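Local coordinates for protein exopolygalacturonate lyase (Vibrio vulnificus, PDB 5A29) that probably cleaves pectic polysaccharides such as polygalacturonate by beta-elimination, as a manganese-binding lyase of polysaccharide lyase family 2, at residues R77-S82 / H133-L138; L57-N62 / I81-N86; G47-K52 / N137-E142; V69-P74 / G551-K556. One frame throughout, in Å; residues are numbered along the deposited sequence.

How the contacts relate
The four contacts lie on the same side of the chain's centre and are built round the antiparallel sheet 70-72, 78-82, 135-137, 143-144. Contact 1 pairs the two middle strands. Contact 2 shares Ile81 and Ser82 with it, its centre about 8 Å away. Contact 3, about 9 Å from contact 1 between centres, shares Asn137 and Leu138 and joins the loop after helix 27-46 to the turn after strand 135-137. Contact 4 brings the late segment 551-556 against edge strand 70-72; contacts 3 and 4 do not touch. Contact 2 is nested within the loop closed by contact 3, contact 1 within that of contact 4. The sheet thus joins early and late parts of the chain, and contact 1 carries one of the manganese ligands.

Contact 1 (R77-S82 / H133-L138). With MN (manganese (II) ion), chain C.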
loop_
_atom_site.group_PDB
_atom_site.type_symbol
_atom_site.label_atom_id
_atom_site.label_comp_id
_atom_site.label_asym_id
_atom_site.label_seq_id
_atom_site.Cartn_x
_atom_site.Cartn_y
_atom_site.Cartn_z
ATOM N N ARG A 77 -17.405 -15.954 20.515
ATOM C CA ARG A 77 -17.429 -16.734 19.281
ATOM C C ARG A 77 -16.143 -16.467 18.461
ATOM O O ARG A 77 -15.584 -15.353 18.497
ATOM C CB ARG A 77 -18.629 -16.372 18.426
ATOM C CG ARG A 77 -18.816 -17.262 17.214
ATOM C CD ARG A 77 -20.074 -16.994 16.404
ATOM N NE ARG A 77 -20.035 -15.781 15.578
ATOM C CZ ARG A 77 -19.603 -15.700 14.307
ATOM N NH1 ARG A 77 -19.099 -16.737 13.659
ATOM N NH2 ARG A 77 -19.652 -14.543 13.680
ATOM N N THR A 78 -15.642 -17.509 17.811
ATOM C CA THR A 78 -14.413 -17.391 16.989
ATOM C C THR A 78 -14.754 -17.745 15.556
ATOM O O THR A 78 -15.645 -18.580 15.300
ATOM C CB THR A 78 -13.258 -18.280 17.458
ATOM O OG1 THR A 78 -13.672 -19.641 17.407
ATOM C CG2 THR A 78 -12.791 -17.903 18.863
ATOM N N ALA A 79 -14.137 -17.018 14.615
ATOM C CA ALA A 79 -14.308 -17.346 13.209
ATOM C C ALA A 79 -12.930 -17.368 12.536
ATOM O O ALA A 79 -12.168 -16.411 12.621
ATOM C CB ALA A 79 -15.253 -16.377 12.502
ATOM N N THR A 80 -12.646 -18.474 11.881
ATOM C CA THR A 80 -11.394 -18.614 11.157
ATOM C C THR A 80 -11.423 -17.686 9.941
ATOM O O THR A 80 -12.352 -17.764 9.137
ATOM C CB THR A 80 -11.234 -20.079 10.685
ATOM O OG1 THR A 80 -11.214 -20.903 11.868
ATOM C CG2 THR A 80 -9.886 -20.242 9.997
ATOM N N ILE A 81 -10.356 -16.900 9.761
ATOM C CA ILE A 81 -10.382 -15.776 8.761
ATOM C C ILE A 81 -9.926 -16.234 7.394
ATOM O O ILE A 81 -8.819 -16.781 7.256
ATOM C CB ILE A 81 -9.462 -14.619 9.225
ATOM C CG1 ILE A 81 -9.950 -14.113 10.568
ATOM C CG2 ILE A 81 -9.439 -13.490 8.143
ATOM C CD1 ILE A 81 -8.925 -13.381 11.387
ATOM N N SER A 82 -10.765 -16.058 6.376
ATOM C CA SER A 82 -10.295 -16.030 4.986
ATOM C C SER A 82 -10.670 -14.661 4.311
ATOM O O SER A 82 -11.825 -14.438 3.919
ATOM C CB SER A 82 -10.941 -17.167 4.226
ATOM O OG SER A 82 -10.515 -17.234 2.875
ATOM N N HIS A 133 -13.488 -4.654 6.535
ATOM C CA HIS A 133 -14.672 -4.859 7.433
ATOM C C HIS A 133 -15.510 -5.986 6.911
ATOM O O HIS A 133 -16.705 -6.083 7.258
ATOM C CB HIS A 133 -15.565 -3.599 7.469
ATOM C CG HIS A 133 -14.958 -2.396 8.118
ATOM N ND1 HIS A 133 -14.337 -2.418 9.340
ATOM C CD2 HIS A 133 -14.913 -1.109 7.702
ATOM C CE1 HIS A 133 -13.929 -1.192 9.660
ATOM N NE2 HIS A 133 -14.271 -0.380 8.676
ATOM N N ARG A 134 -14.939 -6.868 6.067
ATOM C CA ARG A 134 -15.695 -8.044 5.644
ATOM C C ARG A 134 -14.752 -9.207 5.280
ATOM O O ARG A 134 -13.796 -9.016 4.541
ATOM C CB ARG A 134 -16.539 -7.773 4.376
ATOM C CG ARG A 134 -17.818 -8.638 4.308
ATOM C CD ARG A 134 -18.834 -8.048 5.293
ATOM N NE ARG A 134 -19.963 -8.924 5.657
ATOM C CZ ARG A 134 -21.020 -9.074 4.888
ATOM N NH1 ARG A 134 -21.033 -8.494 3.691
ATOM N NH2 ARG A 134 -22.041 -9.833 5.291
ATOM N N PHE A 135 -15.103 -10.435 5.662
ATOM C CA PHE A 135 -14.309 -11.584 5.221
ATOM C C PHE A 135 -15.168 -12.859 5.229
ATOM O O PHE A 135 -16.317 -12.833 5.670
ATOM C CB PHE A 135 -13.025 -11.735 6.087
ATOM C CG PHE A 135 -13.267 -12.106 7.542
ATOM C CD1 PHE A 135 -13.404 -13.457 7.933
ATOM C CD2 PHE A 135 -13.312 -11.131 8.525
ATOM C CE1 PHE A 135 -13.580 -13.825 9.275
ATOM C CE2 PHE A 135 -13.512 -11.483 9.878
ATOM C CZ PHE A 135 -13.652 -12.825 10.257
ATOM N N VAL A 136 -14.593 -13.970 4.778
ATOM C CA VAL A 136 -15.318 -15.263 4.708
ATOM C C VAL A 136 -14.852 -16.186 5.863
ATOM O O VAL A 136 -13.652 -16.271 6.143
ATOM C CB VAL A 136 -15.092 -15.916 3.357
ATOM C CG1 VAL A 136 -15.907 -17.239 3.255
ATOM C CG2 VAL A 136 -15.585 -14.986 2.242
ATOM N N ASN A 137 -15.799 -16.772 6.613
ATOM C CA ASN A 137 -15.485 -17.799 7.623
ATOM C C ASN A 137 -14.887 -19.023 6.898
ATOM O O ASN A 137 -15.557 -19.654 6.057
ATOM C CB ASN A 137 -16.763 -18.211 8.419
ATOM C CG ASN A 137 -16.435 -19.043 9.662
ATOM O OD1 ASN A 137 -15.711 -20.044 9.579
ATOM N ND2 ASN A 137 -16.893 -18.592 10.820
ATOM N N LEU A 138 -13.603 -19.352 7.164
ATOM C CA LEU A 138 -12.941 -20.426 6.362
ATOM C C LEU A 138 -13.608 -21.839 6.592
ATOM O O LEU A 138 -13.655 -22.707 5.685
ATOM C CB LEU A 138 -11.429 -20.515 6.750
ATOM C CG LEU A 138 -10.568 -21.459 5.885
ATOM C CD1 LEU A 138 -10.285 -20.949 4.483
ATOM C CD2 LEU A 138 -9.221 -21.713 6.579
HETATM MN MN MN C . -13.607 1.612 8.369
HETATM O O HOH W 1 -17.299 -19.958 13.164
HETATM O O HOH W 2 -14.533 -20.742 12.060
HETATM O O HOH W 3 -11.612 1.007 9.242
#
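Ile81 lies over one face of the Phe135 ring, with CG1 4.2 Å from the ring centroid and 26° off its normal, a CH-pi contact. CG2 sits over the same face nearer the rim, 4.0 Å from Phe135 CD1. The ring gets there because Phe135 CG stands between its backbone N and carbonyl carbon (chi1 67°), while Ala79 CB comes at the ring edge. Beyond this CH-pi contact, Leu138 CB meets Thr80 CG2 at 3.6 Å and Leu138 CD1 reaches Ser82 CB at 3.8 Å. These side chains flank two middle strands of a four-stranded antiparallel sheet: Ser82 and Val136 form a hydrogen-bonded pair, bound both ways, and Leu138 N adds a bond to Thr80 O, 2.8 Å. Asn137 swings CG anti to the backbone N (chi1 -168°), so that ND2 lies 3.2 Å from Ala79 CB. Its amide is held by Glu144 and by two waters, one shared with Thr78 O, the other with Thr80 N. Arg77 presents its guanidinium nearly coplanar with this amide and forms its salt bridge with Glu144. At the far end of 133-138, His133 NE2 binds the manganese ion at 2.1 Å, together with Glu154 and His196.

Contact 2 (L57-N62 / I81-N86); sequences LADGIN and ISNFAN
The Asp59 carboxylate is the flat group at the centre, and Ile81 CG2 lies over one of its faces, 3.5 Å from Asp59 CG and close to the plane normal. Asn86 CB approaches obliquely from the opposite side. Both carboxylate oxygens are taken up by donors. Asn83 N meets OD1 of Asp59 at 2.6 Å on the syn side, 31° out of the carboxylate plane and displaced toward the Ile81 face. Asn86 ND2 meets OD2 of Asp59 at 2.7 Å, nearly along the C-O axis, with the Asn86 amide turned 61° from the carboxylate. Asp59 reaches between the two asparagines because CG is anti to the carbonyl carbon (chi1 -84°). The Asn83 amide is spent elsewhere: OD1 accepts from Ala85 N, which makes an Asx turn as the chain leaves strand 78-82, and ND2 bonds to Gly131 O. Bonds to main-chain carbonyls extend the grip. Asp59 N donates to Ile81 O at 3.1 Å, and Ser82 OG donates to Leu57 O at 2.8 Å. A water joins Asp59 O to Asn86 O. The contact thus ties the loop leading into strand 60-62 to the end of strand 78-82 and the turn that follows it. Gln87 NE2 also donates to Leu57 O and to Asp59 OD1. With a main-chain NH, the Asn86 amide and the Gln87 amide all pointing hydrogens at one buried carboxylate, Asp59 would be expected to stay ionised, its charge probably stabilised by neutral N-H donors and not by a counter-ion among them.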
loop_
_atom_site.group_PDB
_atom_site.type_symbol
_atom_site.label_atom_id
_atom_site.label_comp_id
_atom_site.label_asym_id
_atom_site.label_seq_id
_atom_site.Cartn_x
_atom_site.Cartn_y
_atom_site.Cartn_z
ATOM N N LEU A 57 -8.134 -20.016 1.287
ATOM C CA LEU A 57 -6.957 -20.025 2.150
ATOM C C LEU A 57 -7.213 -19.204 3.388
ATOM O O LEU A 57 -7.897 -18.177 3.329
ATOM C CB LEU A 57 -5.757 -19.409 1.406
ATOM C CG LEU A 57 -5.023 -20.290 0.403
ATOM C CD1 LEU A 57 -3.973 -19.446 -0.272
ATOM C CD2 LEU A 57 -4.304 -21.439 1.108
ATOM N N ALA A 58 -6.580 -19.612 4.485
ATOM C CA ALA A 58 -6.499 -18.833 5.678
ATOM C C ALA A 58 -5.670 -17.561 5.383
ATOM O O ALA A 58 -4.708 -17.603 4.638
ATOM C CB ALA A 58 -5.819 -19.667 6.776
ATOM N N ASP A 59 -6.000 -16.452 6.024
ATOM C CA ASP A 59 -5.090 -15.282 6.006
ATOM C C ASP A 59 -3.788 -15.491 6.746
ATOM O O ASP A 59 -2.794 -14.808 6.479
ATOM C CB ASP A 59 -5.736 -14.145 6.769
ATOM C CG ASP A 59 -6.692 -13.363 5.940
ATOM O OD1 ASP A 59 -7.196 -13.947 4.965
ATOM O OD2 ASP A 59 -6.918 -12.139 6.272
ATOM N N GLY A 60 -3.800 -16.326 7.794
ATOM C CA GLY A 60 -2.648 -16.388 8.679
ATOM C C GLY A 60 -2.621 -17.788 9.346
ATOM O O GLY A 60 -3.658 -18.453 9.397
ATOM N N ILE A 61 -1.440 -18.198 9.817
ATOM C CA ILE A 61 -1.245 -19.526 10.438
ATOM C C ILE A 61 -0.589 -19.362 11.747
ATOM O O ILE A 61 0.394 -18.615 11.882
ATOM C CB ILE A 61 -0.328 -20.402 9.553
ATOM C CG1 ILE A 61 -0.907 -20.528 8.149
ATOM C CG2 ILE A 61 -0.045 -21.746 10.215
ATOM C CD1 ILE A 61 -2.165 -21.336 8.103
ATOM N N ASN A 62 -1.128 -20.036 12.790
ATOM C CA ASN A 62 -0.473 -20.035 14.101
ATOM C C ASN A 62 0.788 -20.919 14.001
ATOM O O ASN A 62 0.667 -22.078 13.596
ATOM C CB ASN A 62 -1.484 -20.638 15.146
ATOM C CG ASN A 62 -0.909 -20.737 16.554
ATOM O OD1 ASN A 62 0.129 -21.354 16.750
ATOM N ND2 ASN A 62 -1.590 -20.116 17.559
ATOM N N ILE A 81 -10.356 -16.900 9.761
ATOM C CA ILE A 81 -10.382 -15.776 8.761
ATOM C C ILE A 81 -9.926 -16.234 7.394
ATOM O O ILE A 81 -8.819 -16.781 7.256
ATOM C CB ILE A 81 -9.462 -14.619 9.225
ATOM C CG1 ILE A 81 -9.950 -14.113 10.568
ATOM C CG2 ILE A 81 -9.439 -13.490 8.143
ATOM C CD1 ILE A 81 -8.925 -13.381 11.387
ATOM N N SER A 82 -10.765 -16.058 6.376
ATOM C CA SER A 82 -10.295 -16.030 4.986
ATOM C C SER A 82 -10.670 -14.661 4.311
ATOM O O SER A 82 -11.825 -14.438 3.919
ATOM C CB SER A 82 -10.941 -17.167 4.226
ATOM O OG SER A 82 -10.515 -17.234 2.875
ATOM N N ASN A 83 -9.680 -13.794 4.104
ATOM C CA ASN A 83 -9.938 -12.443 3.533
ATOM C C ASN A 83 -9.065 -12.318 2.306
ATOM O O ASN A 83 -7.875 -12.104 2.423
ATOM C CB ASN A 83 -9.595 -11.394 4.600
ATOM C CG ASN A 83 -10.078 -9.989 4.205
ATOM O OD1 ASN A 83 -10.154 -9.676 3.032
ATOM N ND2 ASN A 83 -10.370 -9.171 5.168
ATOM N N PHE A 84 -9.665 -12.470 1.126
ATOM C CA PHE A 84 -8.983 -12.503 -0.135
ATOM C C PHE A 84 -8.230 -11.196 -0.398
ATOM O O PHE A 84 -7.201 -11.251 -1.099
ATOM C CB PHE A 84 -9.991 -12.806 -1.268
ATOM C CG PHE A 84 -9.383 -13.154 -2.604
ATOM C CD1 PHE A 84 -8.446 -14.200 -2.740
ATOM C CD2 PHE A 84 -9.773 -12.470 -3.749
ATOM C CE1 PHE A 84 -7.939 -14.574 -3.969
ATOM C CE2 PHE A 84 -9.255 -12.799 -4.985
ATOM C CZ PHE A 84 -8.337 -13.889 -5.120
ATOM N N ALA A 85 -8.651 -10.080 0.231
ATOM C CA ALA A 85 -7.940 -8.781 0.081
ATOM C C ALA A 85 -6.521 -8.808 0.770
ATOM O O ALA A 85 -5.657 -7.974 0.475
ATOM C CB ALA A 85 -8.782 -7.650 0.676
ATOM N N ASN A 86 -6.325 -9.754 1.700
ATOM C CA ASN A 86 -5.069 -9.919 2.450
ATOM C C ASN A 86 -4.181 -11.064 1.869
ATOM O O ASN A 86 -3.339 -11.615 2.597
ATOM C CB ASN A 86 -5.387 -10.277 3.938
ATOM C CG ASN A 86 -6.157 -9.159 4.656
ATOM O OD1 ASN A 86 -6.288 -8.060 4.126
ATOM N ND2 ASN A 86 -6.677 -9.440 5.846
HETATM O O HOH W 4 -2.806 -12.362 5.310
#

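Contact 3 (G47-K52 / N137-E142); sequences GRSQIK and NLDTLE
Ser49 and Asp139 meet through a very short hydrogen bond, with Ser49 OG donating to Asp139 OD1 at 2.5 Å. Ser49 OG is turned away from its own backbone N (chi1 174°), which directs it at the carboxylate and also lets it accept from the backbone of the following turn: Ile51 N at 3.0 Å and, more nearly straight, Lys52 N, with an N-H...O angle of 168°. This is an ST turn combined with an ST motif, so one hydroxyl both closes its own loop and holds the other. Ile51 crosses Asp139 obliquely, its CG1 lying 3.7 Å from Asp139 OD1. Lys52 sets CB 3.4 Å from Asp139 O, and its side chain crosses that of Leu141 at about a right angle, Lys52 CD to Leu141 CD1 4.1 Å. Deeper in, Leu138 packs by CG against Ser49 CB, 3.9 Å apart, and points CD2 toward Gly47 O. Lys52 O and Leu138 O lie near a common water, for which other acceptors compete. The 137-142 turn is shaped from within, where Asn137 OD1 accepts from Asp139 N in the carbonyl plane and from Thr140 N above it, an Asx turn and motif. Asp139 OD2 is bound to Thr80 of strand 78-82. The contact therefore ties the exit of helix 27-46 to the connection between strands 135-137 and 143-144, while Arg48 and Leu141 touch Ile113 and Tyr116 of helix 105-120, respectively.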
loop_
_atom_site.group_PDB
_atom_site.type_symbol
_atom_site.label_atom_id
_atom_site.label_comp_id
_atom_site.label_asym_id
_atom_site.label_seq_id
_atom_site.Cartn_x
_atom_site.Cartn_y
_atom_site.Cartn_z
ATOM N N GLY A 47 -2.929 -23.863 5.575
ATOM C CA GLY A 47 -3.900 -22.774 5.429
ATOM C C GLY A 47 -5.250 -23.243 4.878
ATOM O O GLY A 47 -6.054 -22.411 4.473
ATOM N N ARG A 48 -5.472 -24.559 4.777
ATOM C CA ARG A 48 -6.776 -25.125 4.328
ATOM C C ARG A 48 -7.551 -25.644 5.558
ATOM O O ARG A 48 -6.938 -26.180 6.495
ATOM C CB ARG A 48 -6.606 -26.242 3.280
ATOM C CG ARG A 48 -6.851 -25.813 1.829
ATOM C CD ARG A 48 -6.001 -24.577 1.492
ATOM N NE ARG A 48 -6.331 -24.023 0.174
ATOM C CZ ARG A 48 -5.717 -24.357 -0.940
ATOM N NH1 ARG A 48 -4.718 -25.246 -0.937
ATOM N NH2 ARG A 48 -6.094 -23.830 -2.080
ATOM N N SER A 49 -8.878 -25.426 5.586
ATOM C CA SER A 49 -9.691 -25.787 6.763
ATOM C C SER A 49 -9.805 -27.334 6.767
ATOM O O SER A 49 -9.946 -27.916 5.715
ATOM C CB SER A 49 -11.098 -25.220 6.643
ATOM O OG SER A 49 -11.889 -25.712 7.719
ATOM N N GLN A 50 -9.686 -27.965 7.934
ATOM C CA GLN A 50 -9.975 -29.417 8.039
ATOM C C GLN A 50 -11.473 -29.644 8.275
ATOM O O GLN A 50 -11.949 -30.780 8.138
ATOM C CB GLN A 50 -9.191 -30.003 9.209
ATOM C CG GLN A 50 -7.678 -29.874 9.051
ATOM C CD GLN A 50 -6.897 -30.738 10.048
ATOM O OE1 GLN A 50 -7.101 -30.690 11.270
ATOM N NE2 GLN A 50 -5.996 -31.525 9.522
ATOM N N ILE A 51 -12.203 -28.572 8.641
ATOM C CA ILE A 51 -13.620 -28.646 8.985
ATOM C C ILE A 51 -14.407 -28.725 7.703
ATOM O O ILE A 51 -15.301 -29.538 7.577
ATOM C CB ILE A 51 -14.112 -27.435 9.830
ATOM C CG1 ILE A 51 -13.242 -27.166 11.064
ATOM C CG2 ILE A 51 -15.614 -27.525 10.156
ATOM C CD1 ILE A 51 -13.174 -28.252 12.096
ATOM N N LYS A 52 -14.062 -27.896 6.727
ATOM C CA LYS A 52 -14.708 -27.939 5.402
ATOM C C LYS A 52 -13.697 -27.584 4.344
ATOM O O LYS A 52 -13.216 -26.458 4.285
ATOM C CB LYS A 52 -15.869 -26.942 5.330
ATOM C CG LYS A 52 -16.375 -26.740 3.921
ATOM C CD LYS A 52 -17.878 -26.670 3.841
ATOM C CE LYS A 52 -18.303 -27.296 2.521
ATOM N NZ LYS A 52 -19.776 -27.488 2.427
ATOM N N ASN A 137 -15.799 -16.772 6.613
ATOM C CA ASN A 137 -15.485 -17.799 7.623
ATOM C C ASN A 137 -14.887 -19.023 6.898
ATOM O O ASN A 137 -15.557 -19.654 6.057
ATOM C CB ASN A 137 -16.763 -18.211 8.419
ATOM C CG ASN A 137 -16.435 -19.043 9.662
ATOM O OD1 ASN A 137 -15.711 -20.044 9.579
ATOM N ND2 ASN A 137 -16.893 -18.592 10.820
ATOM N N LEU A 138 -13.603 -19.352 7.164
ATOM C CA LEU A 138 -12.941 -20.426 6.362
ATOM C C LEU A 138 -13.608 -21.839 6.592
ATOM O O LEU A 138 -13.655 -22.707 5.685
ATOM C CB LEU A 138 -11.429 -20.515 6.750
ATOM C CG LEU A 138 -10.568 -21.459 5.885
ATOM C CD1 LEU A 138 -10.285 -20.949 4.483
ATOM C CD2 LEU A 138 -9.221 -21.713 6.579
ATOM N N ASP A 139 -14.142 -22.019 7.789
ATOM C CA ASP A 139 -14.742 -23.313 8.195
ATOM C C ASP A 139 -16.217 -23.432 7.827
ATOM O O ASP A 139 -16.691 -24.531 7.605
ATOM C CB ASP A 139 -14.627 -23.485 9.689
ATOM C CG ASP A 139 -13.207 -23.489 10.158
ATOM O OD1 ASP A 139 -12.317 -23.959 9.414
ATOM O OD2 ASP A 139 -12.952 -22.984 11.268
ATOM N N THR A 140 -16.959 -22.329 7.817
ATOM C CA THR A 140 -18.416 -22.437 7.548
ATOM C C THR A 140 -18.818 -21.835 6.219
ATOM O O THR A 140 -19.882 -22.140 5.704
ATOM C CB THR A 140 -19.288 -21.819 8.655
ATOM O OG1 THR A 140 -19.022 -20.422 8.746
ATOM C CG2 THR A 140 -19.060 -22.458 10.006
ATOM N N LEU A 141 -17.935 -21.033 5.615
ATOM C CA LEU A 141 -18.221 -20.282 4.360
ATOM C C LEU A 141 -19.289 -19.188 4.516
ATOM O O LEU A 141 -19.688 -18.585 3.542
ATOM C CB LEU A 141 -18.537 -21.166 3.162
ATOM C CG LEU A 141 -17.619 -22.372 2.964
ATOM C CD1 LEU A 141 -18.133 -23.105 1.749
ATOM C CD2 LEU A 141 -16.146 -21.972 2.781
ATOM N N GLU A 142 -19.693 -18.897 5.743
ATOM C CA GLU A 142 -20.580 -17.766 6.013
ATOM C C GLU A 142 -19.760 -16.471 5.881
ATOM O O GLU A 142 -18.543 -16.477 6.165
ATOM C CB GLU A 142 -21.093 -17.891 7.439
ATOM C CG GLU A 142 -22.063 -19.065 7.618
ATOM C CD GLU A 142 -22.199 -19.477 9.074
ATOM O OE1 GLU A 142 -21.186 -19.436 9.839
ATOM O OE2 GLU A 142 -23.328 -19.853 9.456
HETATM O O HOH W 5 -12.690 -23.841 3.400
#

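Contact 4 (V69-P74 / G551-K556)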
loop_
_atom_site.group_PDB
_atom_site.type_symbol
_atom_site.label_atom_id
_atom_site.label_comp_id
_atom_site.label_asym_id
_atom_site.label_seq_id
_atom_site.Cartn_x
_atom_site.Cartn_y
_atom_site.Cartn_z
ATOM N N VAL A 69 -5.583 -18.757 11.687
ATOM C CA VAL A 69 -5.836 -17.818 12.772
ATOM C C VAL A 69 -7.333 -17.475 12.811
ATOM O O VAL A 69 -8.065 -17.748 11.850
ATOM C CB VAL A 69 -4.991 -16.550 12.664
ATOM C CG1 VAL A 69 -3.499 -16.841 12.860
ATOM C CG2 VAL A 69 -5.299 -15.840 11.323
ATOM N N GLU A 70 -7.774 -16.923 13.953
ATOM C CA GLU A 70 -9.191 -16.701 14.209
ATOM C C GLU A 70 -9.494 -15.268 14.625
ATOM O O GLU A 70 -8.788 -14.693 15.426
ATOM C CB GLU A 70 -9.633 -17.627 15.388
ATOM C CG GLU A 70 -9.642 -19.078 14.988
ATOM C CD GLU A 70 -9.995 -20.004 16.156
ATOM O OE1 GLU A 70 -9.890 -19.599 17.336
ATOM O OE2 GLU A 70 -10.398 -21.131 15.870
ATOM N N TRP A 71 -10.592 -14.720 14.113
ATOM C CA TRP A 71 -11.155 -13.500 14.751
ATOM C C TRP A 71 -11.925 -13.959 15.992
ATOM O O TRP A 71 -12.682 -14.936 15.891
ATOM C CB TRP A 71 -12.158 -12.800 13.792
ATOM C CG TRP A 71 -12.505 -11.410 14.287
ATOM C CD1 TRP A 71 -13.576 -11.059 15.041
ATOM C CD2 TRP A 71 -11.722 -10.205 14.095
ATOM N NE1 TRP A 71 -13.512 -9.701 15.358
ATOM C CE2 TRP A 71 -12.398 -9.155 14.770
ATOM C CE3 TRP A 71 -10.520 -9.919 13.406
ATOM C CZ2 TRP A 71 -11.933 -7.846 14.780
ATOM C CZ3 TRP A 71 -10.048 -8.592 13.405
ATOM C CH2 TRP A 71 -10.766 -7.571 14.072
ATOM N N ILE A 72 -11.730 -13.269 17.117
ATOM C CA ILE A 72 -12.501 -13.526 18.324
ATOM C C ILE A 72 -13.489 -12.380 18.546
ATOM O O ILE A 72 -13.075 -11.242 18.793
ATOM C CB ILE A 72 -11.586 -13.627 19.544
ATOM C CG1 ILE A 72 -10.637 -14.824 19.344
ATOM C CG2 ILE A 72 -12.428 -13.828 20.831
ATOM C CD1 ILE A 72 -9.512 -14.828 20.362
ATOM N N TYR A 73 -14.779 -12.684 18.474
ATOM C CA TYR A 73 -15.812 -11.671 18.760
ATOM C C TYR A 73 -16.019 -11.322 20.240
ATOM O O TYR A 73 -15.604 -12.076 21.106
ATOM C CB TYR A 73 -17.137 -12.105 18.163
ATOM C CG TYR A 73 -17.094 -12.058 16.679
ATOM C CD1 TYR A 73 -17.440 -10.886 15.998
ATOM C CD2 TYR A 73 -16.758 -13.182 15.936
ATOM C CE1 TYR A 73 -17.479 -10.851 14.618
ATOM C CE2 TYR A 73 -16.759 -13.146 14.544
ATOM C CZ TYR A 73 -17.091 -11.954 13.908
ATOM O OH TYR A 73 -17.123 -11.887 12.549
ATOM N N PRO A 74 -16.652 -10.160 20.532
ATOM C CA PRO A 74 -16.817 -9.857 21.955
ATOM C C PRO A 74 -17.581 -10.969 22.751
ATOM O O PRO A 74 -17.308 -11.139 23.932
ATOM C CB PRO A 74 -17.559 -8.495 21.944
ATOM C CG PRO A 74 -17.127 -7.852 20.640
ATOM C CD PRO A 74 -17.066 -9.028 19.668
ATOM N N GLY A 551 -12.312 -4.186 13.496
ATOM C CA GLY A 551 -13.645 -4.337 14.134
ATOM C C GLY A 551 -13.446 -4.516 15.623
ATOM O O GLY A 551 -12.460 -4.014 16.195
ATOM N N GLU A 552 -14.386 -5.219 16.272
ATOM C CA GLU A 552 -14.270 -5.465 17.726
ATOM C C GLU A 552 -13.647 -6.858 17.926
ATOM O O GLU A 552 -14.155 -7.855 17.412
ATOM C CB GLU A 552 -15.666 -5.421 18.435
ATOM C CG GLU A 552 -16.386 -4.065 18.395
ATOM C CD GLU A 552 -17.200 -3.804 17.106
ATOM O OE1 GLU A 552 -17.867 -4.726 16.538
ATOM O OE2 GLU A 552 -17.199 -2.627 16.659
ATOM N N PHE A 553 -12.567 -6.903 18.678
ATOM C CA PHE A 553 -11.837 -8.163 18.872
ATOM C C PHE A 553 -11.888 -8.465 20.353
ATOM O O PHE A 553 -11.316 -7.731 21.120
ATOM C CB PHE A 553 -10.365 -7.985 18.430
ATOM C CG PHE A 553 -9.613 -9.298 18.287
ATOM C CD1 PHE A 553 -9.062 -9.925 19.415
ATOM C CD2 PHE A 553 -9.553 -9.942 17.056
ATOM C CE1 PHE A 553 -8.415 -11.159 19.302
ATOM C CE2 PHE A 553 -8.899 -11.181 16.943
ATOM C CZ PHE A 553 -8.336 -11.785 18.069
ATOM N N ALA A 554 -12.569 -9.535 20.759
ATOM C CA ALA A 554 -12.664 -9.871 22.207
ATOM C C ALA A 554 -13.073 -8.637 23.007
ATOM O O ALA A 554 -14.073 -7.987 22.685
ATOM C CB ALA A 554 -11.345 -10.389 22.739
ATOM N N GLY A 555 -12.241 -8.281 23.980
ATOM C CA GLY A 555 -12.507 -7.155 24.890
ATOM C C GLY A 555 -12.312 -5.771 24.283
ATOM O O GLY A 555 -12.612 -4.777 24.938
ATOM N N LYS A 556 -11.831 -5.694 23.028
ATOM C CA LYS A 556 -11.276 -4.445 22.518
ATOM C C LYS A 556 -12.138 -3.899 21.401
ATOM O O LYS A 556 -12.314 -4.544 20.391
ATOM C CB LYS A 556 -9.839 -4.651 22.027
ATOM C CG LYS A 556 -9.007 -3.406 22.170
ATOM C CD LYS A 556 -8.127 -3.245 20.961
ATOM C CE LYS A 556 -6.772 -2.713 21.360
ATOM N NZ LYS A 556 -6.065 -3.776 22.129
#
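Phe553 drives its edge into the face of Trp71, and here the packing is tight: the six-membered ring of the indole and the phenyl ring have centroids 5.0 Å apart and planes at 77°, a T-shaped pair, with Phe553 CD2 3.7 Å from Trp71 CD2. Both side chains carry CG anti to the backbone N (chi1 -167° for Trp71), which brings the rings together. A face of Phe553 is covered by Ile72, whose CB makes a CH-pi contact 4.3 Å from the ring centroid. The indole edge is also bound: Trp71 NE1 donates to Glu552 O at 2.8 Å, from above the carbonyl plane. Tyr73 lays its ring face over Trp71 CD1.

The outer side is more open to solvent. Ile72 CG2 and Ala554 CB are 4.1 Å apart, and exposed Pro74 rests its CG on Glu552 CB at 3.6 Å, the carboxylate of Glu552 bonding to Asn148 N instead. Here the chain reverses in a type II' turn from Phe553 to Lys556, and Ala554 N donates to Ile72 O at 2.7 Å, joining it to edge strand 70-72. The indole NH of buried Trp71 and the carbonyl of Ile72 each find a main-chain partner in 551-556, so packing the aromatic pair need not cost those bonds.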